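Local coordinates for protein mini spindles (Drosophila melanogaster, PDB 5VJC) that probably binds tubulin through arrayed TOG domains, one of which is this HEAT-repeat fragment, and promotes microtubule dynamics and mitotic spindle formation, at residues Gln187-Glu190 and Cys191-Leu195; Gln236-Leu240 and Ser241-Thr245. All coordinates share one frame; numbering follows the deposited sequence.

Contact 1: residues Gln187-Glu190 and Cys191-Leu195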
loop_
_atom_site.group_PDB
_atom_site.type_symbol
_atom_site.label_atom_id
_atom_site.label_comp_id
_atom_site.label_asym_id
_atom_site.label_seq_id
_atom_site.Cartn_x
_atom_site.Cartn_y
_atom_site.Cartn_z
ATOM N N GLN A 187 -10.636 8.497 -1.247
ATOM C CA GLN A 187 -9.446 8.042 -0.528
ATOM C C GLN A 187 -9.701 8.037 0.972
ATOM O O GLN A 187 -9.415 7.047 1.645
ATOM C CB GLN A 187 -8.230 8.923 -0.843
ATOM C CG GLN A 187 -6.929 8.428 -0.244
ATOM C CD GLN A 187 -6.449 7.126 -0.867
ATOM O OE1 GLN A 187 -7.032 6.633 -1.831
ATOM N NE2 GLN A 187 -5.378 6.563 -0.313
ATOM N N ARG A 188 -10.250 9.136 1.496
ATOM C CA ARG A 188 -10.539 9.196 2.937
ATOM C C ARG A 188 -11.534 8.100 3.335
ATOM O O ARG A 188 -11.336 7.397 4.326
ATOM C CB ARG A 188 -11.064 10.579 3.343
ATOM C CG ARG A 188 -10.049 11.708 3.115
ATOM C CD ARG A 188 -10.409 12.982 3.881
ATOM N NE ARG A 188 -11.690 13.558 3.483
ATOM C CZ ARG A 188 -11.880 14.257 2.367
ATOM N NH1 ARG A 188 -10.867 14.462 1.527
ATOM N NH2 ARG A 188 -13.082 14.756 2.080
ATOM N N THR A 189 -12.576 7.919 2.530
ATOM C CA THR A 189 -13.580 6.896 2.812
ATOM C C THR A 189 -12.994 5.479 2.844
ATOM O O THR A 189 -13.261 4.713 3.775
ATOM C CB THR A 189 -14.713 6.932 1.786
ATOM O OG1 THR A 189 -15.260 8.256 1.743
ATOM C CG2 THR A 189 -15.807 5.932 2.150
ATOM N N GLU A 190 -12.204 5.129 1.834
ATOM C CA GLU A 190 -11.682 3.766 1.738
ATOM C C GLU A 190 -10.631 3.496 2.810
ATOM O O GLU A 190 -10.559 2.389 3.356
ATOM C CB GLU A 190 -11.106 3.503 0.335
ATOM C CG GLU A 190 -12.169 3.465 -0.779
ATOM C CD GLU A 190 -13.136 2.277 -0.642
ATOM O OE1 GLU A 190 -12.857 1.372 0.171
ATOM O OE2 GLU A 190 -14.165 2.255 -1.349
ATOM N N CYS A 191 -9.839 4.511 3.149
ATOM C CA CYS A 191 -8.878 4.349 4.231
ATOM C C CYS A 191 -9.608 4.164 5.555
ATOM O O CYS A 191 -9.224 3.313 6.355
ATOM C CB CYS A 191 -7.900 5.532 4.297
ATOM S SG CYS A 191 -6.629 5.473 2.988
ATOM N N LEU A 192 -10.676 4.925 5.783
ATOM C CA LEU A 192 -11.472 4.713 7.002
ATOM C C LEU A 192 -12.033 3.281 7.116
ATOM O O LEU A 192 -11.901 2.654 8.168
ATOM C CB LEU A 192 -12.613 5.727 7.075
ATOM C CG LEU A 192 -12.175 7.139 7.476
ATOM C CD1 LEU A 192 -13.233 8.194 7.058
ATOM C CD2 LEU A 192 -11.857 7.207 8.973
ATOM N N ASP A 193 -12.631 2.765 6.040
ATOM C CA ASP A 193 -13.094 1.371 5.994
ATOM C C ASP A 193 -11.943 0.372 6.256
ATOM O O ASP A 193 -12.134 -0.658 6.904
ATOM C CB ASP A 193 -13.751 1.050 4.633
ATOM C CG ASP A 193 -15.110 1.739 4.441
ATOM O OD1 ASP A 193 -15.646 2.317 5.408
ATOM O OD2 ASP A 193 -15.642 1.699 3.310
ATOM N N GLU A 194 -10.753 0.668 5.751
ATOM C CA GLU A 194 -9.620 -0.214 5.996
ATOM C C GLU A 194 -9.209 -0.164 7.465
ATOM O O GLU A 194 -8.895 -1.195 8.067
ATOM C CB GLU A 194 -8.444 0.149 5.075
ATOM C CG GLU A 194 -7.409 -0.985 4.955
ATOM C CD GLU A 194 -7.982 -2.257 4.320
ATOM O OE1 GLU A 194 -9.087 -2.216 3.722
ATOM O OE2 GLU A 194 -7.306 -3.298 4.379
ATOM N N LEU A 195 -9.235 1.026 8.064
ATOM C CA LEU A 195 -8.935 1.130 9.484
ATOM C C LEU A 195 -9.904 0.260 10.293
ATOM O O LEU A 195 -9.499 -0.419 11.239
ATOM C CB LEU A 195 -8.988 2.587 9.954
ATOM C CG LEU A 195 -7.883 3.493 9.362
ATOM C CD1 LEU A 195 -8.188 4.985 9.539
ATOM C CD2 LEU A 195 -6.487 3.144 9.938
HETATM O O HOH W 1 -14.891 0.155 1.266
#
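Glu-190 and Asp-193 bring two carboxylates together on one flank of a helix, with Glu-190 OE1 and Asp-193 OD2 4.2 Å apart. Water 1 lies between them and donates to both, at 2.6 Å to Glu-190 OE1 and 2.7 Å to Asp-193 OD2, so the like charges meet across its two hydrogens rather than directly. The bend of the Glu-190 chain at CB-CG (chi2 -66°) turns its carboxylate toward the water. Arg-157 forms a salt bridge with the same OE1, and this second partner probably offsets part of the negative charge gathered here.

Gln-187 and Cys-191 meet one turn apart on another flank. The first torsion of Gln-187 sets CG trans to the main-chain nitrogen (chi1 -174°), and the following bend leads the amide alongside the thiol, with NE2 in contact with SG of Cys-191 at 3.7 Å. NE2 also hydrogen-bonds Leu-142 O, a partner that helps fix the amide. SG lies 3.5 Å from Gln-187 O, the carbonyl that accepts the Cys-191 N-H at 3.0 Å.

Both pairs sit on helix 185-202 of an all-helical HEAT-repeat domain, and its flanks face different neighbours. Cys-191 and Leu-195 touch Val-176 of helix 169-178, Glu-194 reaches Arg-161 of helix 150-166 in a salt bridge, and Thr-189, Leu-192 and Asp-193 lie against helix 224-241.

Leu-192 folds back along its own helix, CG 3.3 Å and CD1 3.4 Å from Arg-188 O. That carbonyl accepts the Leu-192 N-H, so the isobutyl group lies against a main-chain bond and probably screens it from water. One residue on, the Asp-193 N-H bonds to Thr-189 O, the N-H...O angle being 171°.

Contact 2: residues Gln236-Leu240 and Ser241-Thr245; sequences QVFFL and SGEKT
The Phe-238 ring meets the turn at the glycine-terminated C-terminal end of helix 224-241 in the HEAT-repeat domain, where Gly-242 takes a positive phi of 69° and breaks the helical course. Ring atom CD1 lies 3.4 Å from Gly-242 O, which approaches obliquely. Thr-245 OG1 comes to the ring edge, 3.7 Å from CD1. Glu-243 runs beside the ring, its OE1 in the ring plane 3.9 Å from CE1 and its carboxylate turned 87° from that plane.

Two main-chain bonds fix the turn that carries these groups: Phe-238 O accepts Gly-242 N at 2.7 Å with a modest tilt from its carbonyl plane, and Ser-241 N at 3.2 Å from well above the plane on the same face. Ser-241 adds a side-chain bond, OG donating to Val-237 O at 3.0 Å, because its hydroxyl is folded beside its own nitrogen (chi1 -51°); Leu-240 N reaches that carbonyl from the other face. Further out, Met-204 and Met-248 touch both Val-237 and Ser-241.

Thr-245 is positioned beside Phe-238 in part by a double grip on Gly-242 O, by Thr-245 N and by the hydroxyl, whose OG1 donates in the carbonyl plane at 2.5 Å.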
loop_
_atom_site.group_PDB
_atom_site.type_symbol
_atom_site.label_atom_id
_atom_site.label_comp_id
_atom_site.label_asym_id
_atom_site.label_seq_id
_atom_site.Cartn_x
_atom_site.Cartn_y
_atom_site.Cartn_z
ATOM N N GLN A 236 -16.973 0.538 15.809
ATOM C CA GLN A 236 -16.166 -0.652 16.007
ATOM C C GLN A 236 -15.222 -0.436 17.171
ATOM O O GLN A 236 -15.000 -1.347 17.993
ATOM C CB GLN A 236 -15.403 -0.998 14.727
ATOM C CG GLN A 236 -14.395 -2.097 14.889
ATOM C CD GLN A 236 -15.033 -3.425 15.272
ATOM O OE1 GLN A 236 -15.830 -3.985 14.522
ATOM N NE2 GLN A 236 -14.691 -3.922 16.454
ATOM N N VAL A 237 -14.678 0.773 17.270
ATOM C CA VAL A 237 -13.840 1.094 18.414
ATOM C C VAL A 237 -14.687 0.987 19.693
ATOM O O VAL A 237 -14.201 0.513 20.725
ATOM C CB VAL A 237 -13.205 2.495 18.296
ATOM C CG1 VAL A 237 -12.485 2.859 19.562
ATOM C CG2 VAL A 237 -12.227 2.544 17.118
ATOM N N PHE A 238 -15.958 1.385 19.614
ATOM C CA PHE A 238 -16.815 1.358 20.800
ATOM C C PHE A 238 -17.045 -0.076 21.305
ATOM O O PHE A 238 -16.989 -0.327 22.506
ATOM C CB PHE A 238 -18.158 2.039 20.523
ATOM C CG PHE A 238 -19.100 2.011 21.700
ATOM C CD1 PHE A 238 -18.763 2.653 22.892
ATOM C CD2 PHE A 238 -20.313 1.338 21.625
ATOM C CE1 PHE A 238 -19.624 2.630 23.984
ATOM C CE2 PHE A 238 -21.173 1.309 22.717
ATOM C CZ PHE A 238 -20.826 1.959 23.896
ATOM N N PHE A 239 -17.276 -1.002 20.376
ATOM C CA PHE A 239 -17.477 -2.419 20.683
ATOM C C PHE A 239 -16.292 -3.065 21.381
ATOM O O PHE A 239 -16.447 -4.078 22.066
ATOM C CB PHE A 239 -17.777 -3.206 19.405
ATOM C CG PHE A 239 -19.109 -2.889 18.780
ATOM C CD1 PHE A 239 -20.164 -2.427 19.541
ATOM C CD2 PHE A 239 -19.309 -3.079 17.424
ATOM C CE1 PHE A 239 -21.388 -2.140 18.956
ATOM C CE2 PHE A 239 -20.529 -2.799 16.834
ATOM C CZ PHE A 239 -21.572 -2.329 17.601
ATOM N N LEU A 240 -15.100 -2.507 21.202
ATOM C CA LEU A 240 -13.913 -3.107 21.790
ATOM C C LEU A 240 -13.440 -2.346 23.004
ATOM O O LEU A 240 -12.637 -2.858 23.779
ATOM C CB LEU A 240 -12.771 -3.190 20.770
ATOM C CG LEU A 240 -13.013 -4.066 19.536
ATOM C CD1 LEU A 240 -11.800 -3.975 18.601
ATOM C CD2 LEU A 240 -13.279 -5.519 19.957
ATOM N N SER A 241 -13.933 -1.122 23.172
ATOM C CA SER A 241 -13.332 -0.218 24.153
ATOM C C SER A 241 -14.340 0.317 25.161
ATOM O O SER A 241 -13.959 0.814 26.219
ATOM C CB SER A 241 -12.647 0.954 23.450
ATOM O OG SER A 241 -11.766 0.497 22.437
ATOM N N GLY A 242 -15.620 0.225 24.826
ATOM C CA GLY A 242 -16.665 0.653 25.737
ATOM C C GLY A 242 -16.696 2.160 25.924
ATOM O O GLY A 242 -16.172 2.909 25.096
ATOM N N GLU A 243 -17.298 2.604 27.026
ATOM C CA GLU A 243 -17.585 4.023 27.234
ATOM C C GLU A 243 -16.324 4.889 27.317
ATOM O O GLU A 243 -16.410 6.117 27.257
ATOM C CB GLU A 243 -18.434 4.205 28.499
ATOM C CG GLU A 243 -19.582 5.204 28.337
ATOM C CD GLU A 243 -20.805 4.596 27.662
ATOM O OE1 GLU A 243 -20.917 3.348 27.631
ATOM O OE2 GLU A 243 -21.650 5.372 27.156
ATOM N N LYS A 244 -15.160 4.254 27.433
ATOM C CA LYS A 244 -13.884 4.965 27.388
ATOM C C LYS A 244 -13.652 5.600 26.010
ATOM O O LYS A 244 -12.817 6.500 25.856
ATOM C CB LYS A 244 -12.724 4.026 27.731
ATOM C CG LYS A 244 -11.396 4.742 27.958
ATOM C CD LYS A 244 -10.317 3.800 28.480
ATOM C CE LYS A 244 -9.743 2.909 27.383
ATOM N NZ LYS A 244 -8.301 3.231 27.106
ATOM N N THR A 245 -14.392 5.116 25.014
ATOM C CA THR A 245 -14.326 5.675 23.670
ATOM C C THR A 245 -14.628 7.163 23.712
ATOM O O THR A 245 -13.919 7.965 23.105
ATOM C CB THR A 245 -15.316 4.994 22.707
ATOM O OG1 THR A 245 -15.215 3.573 22.832
ATOM C CG2 THR A 245 -15.011 5.384 21.268
#

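In the fold
Contact 1 and contact 2 lie on neighbouring helices of the HEAT-repeat array, 185-202 and 224-241, with centres 19 Å apart and nearest atoms about 6 Å apart, so they do not touch. The interface between the two helices joins them: Leu-192 of contact 1 packs on Ala-229, while Val-237 and Leu-240 of contact 2 pack on Ile-199. Contact 1 belongs to the inner part of the domain, its centre about 12 Å from that of the chain, whereas contact 2, about 27 Å out, shapes the turn leading to helix 245-248. The structure holds no tubulin, so it does not relate either contact to a binding surface.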